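Local coordinates for DMATS type aromatic prenyltransferase (Micromonospora olivasterospora, PDB 6ZRY), which probably transfers a dimethylallyl group onto the indole ring of tryptophan, as a 6-dimethylallyl tryptophan synthase of the aromatic prenyltransferase family, at residues L149-K154 against A161-A166. Residues are numbered along the deposited sequence; the frame is centred on the assembly and turned at random.
Sequences LNPEVK and ALVSEA
Leu-162 and Val-163, neighbours on helix 159-170, meet the turn that follows strand 141-149. Leu-162 makes the larger share: its CG swings opposite the backbone N (chi1 -157°) and the branch runs on extended, long enough for a methyl to span to the turn. CD1 thereby lies 3.6 Å from Pro-151 O. The same methyl is 4.2 Å from Val-153 CG1. Lys-154 offers it an aliphatic shaft, CG lying 4.4 Å from Leu-162 CD1, while NZ makes a weak hydrogen bond to Leu-119 O. Val-163, branched at CB, keeps CG2 close to the helix backbone and 3.7 Å from Pro-151 CB. No hydrogen bond joins the two segments; methyl and methylene groups make most of the contact, with one methyl against a carbonyl oxygen.

Asn-150 helps hold the turn, closing it twice. Its short amide reaches the backbone two residues on: OD1 accepts from Glu-152 N at 2.9 Å, the donor standing well above the carbonyl plane, while Val-153 N bonds to Asn-150 O at 3.2 Å. Pro-151 fits the second position because its ring holds phi near -63°.

Further out, Asn-150 ND2 bonds to Phe-129 O, and Glu-152 forms a salt bridge with Arg-194. Leu-195 touches both Pro-151 and Val-163. The loop side is an Asx turn at the start of a type I beta turn, leading from barrel strand to surrounding helix, as in the ABBA prenyltransferase fold.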
ATOM      1  N   LEU A 149       8.252  -4.738  -3.974  1.00 17.64           N
ATOM      2  CA  LEU A 149       9.457  -5.487  -3.560  1.00 17.95           C
ATOM      3  C   LEU A 149       9.978  -4.881  -2.274  1.00 17.48           C
ATOM      4  O   LEU A 149       9.856  -3.634  -2.112  1.00 16.62           O
ATOM      5  CB  LEU A 149      10.509  -5.433  -4.661  1.00 18.82           C
ATOM      6  CG  LEU A 149      10.084  -5.991  -6.023  1.00 19.79           C
ATOM      7  CD1 LEU A 149      11.208  -5.838  -7.032  1.00 20.54           C
ATOM      8  CD2 LEU A 149       9.688  -7.450  -5.930  1.00 20.13           C
ATOM      9  N   ASN A 150      10.540  -5.709  -1.408  1.00 17.78           N
ATOM     10  CA  ASN A 150      11.136  -5.283  -0.111  1.00 18.05           C
ATOM     11  C   ASN A 150      12.578  -4.862  -0.374  1.00 17.92           C
ATOM     12  O   ASN A 150      13.401  -5.710  -0.684  1.00 18.37           O
ATOM     13  CB  ASN A 150      11.083  -6.390   0.949  1.00 18.17           C
ATOM     14  CG  ASN A 150      11.633  -5.944   2.289  1.00 18.14           C
ATOM     15  OD1 ASN A 150      11.957  -4.767   2.479  1.00 18.23           O
ATOM     16  ND2 ASN A 150      11.709  -6.868   3.237  1.00 18.89           N
ATOM     17  N   PRO A 151      12.925  -3.553  -0.275  1.00 18.06           N
ATOM     18  CA  PRO A 151      14.300  -3.095  -0.456  1.00 18.54           C
ATOM     19  C   PRO A 151      15.238  -3.681   0.598  1.00 19.38           C
ATOM     20  O   PRO A 151      16.440  -3.691   0.379  1.00 19.50           O
ATOM     21  CB  PRO A 151      14.203  -1.577  -0.266  1.00 18.37           C
ATOM     22  CG  PRO A 151      12.764  -1.273  -0.581  1.00 18.58           C
ATOM     23  CD  PRO A 151      12.030  -2.434   0.039  1.00 17.78           C
ATOM     24  N   GLU A 152      14.690  -4.117   1.714  1.00 19.58           N
ATOM     25  CA  GLU A 152      15.486  -4.616   2.868  1.00 21.02           C
ATOM     26  C   GLU A 152      15.599  -6.150   2.839  1.00 21.09           C
ATOM     27  O   GLU A 152      15.983  -6.740   3.874  1.00 21.47           O
ATOM     28  CB  GLU A 152      14.856  -4.124   4.165  1.00 21.32           C
ATOM     29  CG  GLU A 152      14.889  -2.609   4.301  1.00 22.29           C
ATOM     30  CD  GLU A 152      14.212  -2.090   5.575  1.00 23.55           C
ATOM     31  OE1 GLU A 152      14.487  -0.970   5.957  1.00 24.30           O
ATOM     32  OE2 GLU A 152      13.431  -2.835   6.175  1.00 23.33           O
ATOM     33  N   VAL A 153      15.289  -6.780   1.719  1.00 21.34           N
ATOM     34  CA  VAL A 153      15.210  -8.266   1.622  1.00 22.07           C
ATOM     35  C   VAL A 153      16.605  -8.890   1.829  1.00 23.48           C
ATOM     36  O   VAL A 153      16.659 -10.032   2.273  1.00 23.02           O
ATOM     37  CB  VAL A 153      14.594  -8.705   0.296  1.00 22.25           C
ATOM     38  CG1 VAL A 153      15.548  -8.486  -0.868  1.00 22.29           C
ATOM     39  CG2 VAL A 153      14.111 -10.151   0.356  1.00 22.13           C
ATOM     40  N   LYS A 154      17.678  -8.178   1.498  1.00 24.78           N
ATOM     41  CA  LYS A 154      19.071  -8.648   1.750  1.00 27.30           C
ATOM     42  C   LYS A 154      19.624  -7.954   3.001  1.00 27.70           C
ATOM     43  O   LYS A 154      20.850  -7.929   3.172  1.00 28.60           O
ATOM     44  CB  LYS A 154      19.933  -8.400   0.513  1.00 28.88           C
ATOM     45  CG  LYS A 154      19.504  -9.183  -0.710  1.00 30.23           C
ATOM     46  CD  LYS A 154      20.502  -9.110  -1.819  1.00 32.52           C
ATOM     47  CE  LYS A 154      20.265 -10.149  -2.894  1.00 34.54           C
ATOM     48  NZ  LYS A 154      21.242 -10.021  -4.009  1.00 36.08           N
ATOM     49  N   ALA A 161      21.947   0.523  -1.406  1.00 24.29           N
ATOM     50  CA  ALA A 161      22.756   0.074  -2.568  1.00 24.55           C
ATOM     51  C   ALA A 161      21.892  -0.749  -3.505  1.00 24.14           C
ATOM     52  O   ALA A 161      22.016  -0.566  -4.709  1.00 23.98           O
ATOM     53  CB  ALA A 161      23.946  -0.726  -2.104  1.00 25.57           C
ATOM     54  N   LEU A 162      21.038  -1.616  -2.951  1.00 23.34           N
ATOM     55  CA  LEU A 162      20.063  -2.414  -3.723  1.00 23.04           C
ATOM     56  C   LEU A 162      19.193  -1.462  -4.543  1.00 21.46           C
ATOM     57  O   LEU A 162      19.132  -1.629  -5.763  1.00 20.90           O
ATOM     58  CB  LEU A 162      19.214  -3.271  -2.784  1.00 23.83           C
ATOM     59  CG  LEU A 162      18.577  -4.516  -3.414  1.00 25.35           C
ATOM     60  CD1 LEU A 162      17.918  -5.391  -2.370  1.00 25.48           C
ATOM     61  CD2 LEU A 162      17.573  -4.161  -4.488  1.00 26.54           C
ATOM     62  N   VAL A 163      18.577  -0.462  -3.896  1.00 20.71           N
ATOM     63  CA  VAL A 163      17.680   0.497  -4.597  1.00 20.29           C
ATOM     64  C   VAL A 163      18.502   1.277  -5.630  1.00 20.53           C
ATOM     65  O   VAL A 163      18.033   1.400  -6.790  1.00 19.36           O
ATOM     66  CB  VAL A 163      16.953   1.434  -3.609  1.00 19.89           C
ATOM     67  CG1 VAL A 163      16.084   2.437  -4.343  1.00 19.81           C
ATOM     68  CG2 VAL A 163      16.129   0.648  -2.586  1.00 19.77           C
ATOM     69  N   SER A 164      19.685   1.772  -5.259  1.00 20.59           N
ATOM     70  CA  SER A 164      20.534   2.548  -6.187  1.00 22.07           C
ATOM     71  C   SER A 164      20.797   1.736  -7.464  1.00 22.06           C
ATOM     72  O   SER A 164      20.637   2.295  -8.621  1.00 21.71           O
ATOM     73  CB  SER A 164      21.838   2.981  -5.542  1.00 23.44           C
ATOM     74  OG  SER A 164      22.669   3.557  -6.527  1.00 26.65           O
ATOM     75  N   GLU A 165      21.168   0.471  -7.307  0.60 22.26           N
ATOM     76  CA  GLU A 165      21.565  -0.384  -8.453  0.60 22.80           C
ATOM     77  C   GLU A 165      20.325  -0.745  -9.281  0.60 22.03           C
ATOM     78  O   GLU A 165      20.428  -0.734 -10.510  0.60 21.83           O
ATOM     79  CB  GLU A 165      22.340  -1.615  -7.990  0.60 24.08           C
ATOM     80  CG  GLU A 165      23.100  -2.284  -9.118  0.60 25.13           C
ATOM     81  CD  GLU A 165      23.724  -1.341 -10.141  0.60 25.72           C
ATOM     82  OE1 GLU A 165      23.312  -1.425 -11.303  0.60 26.68           O
ATOM     83  OE2 GLU A 165      24.629  -0.509  -9.767  0.60 25.93           O
ATOM     84  N   ALA A 166      19.186  -1.037  -8.637  1.00 21.65           N
ATOM     85  CA  ALA A 166      17.929  -1.335  -9.362  1.00 20.83           C
ATOM     86  C   ALA A 166      17.485  -0.115 -10.180  1.00 20.93           C
ATOM     87  O   ALA A 166      17.109  -0.298 -11.355  1.00 21.24           O
ATOM     88  CB  ALA A 166      16.871  -1.791  -8.409  1.00 20.75           C
TER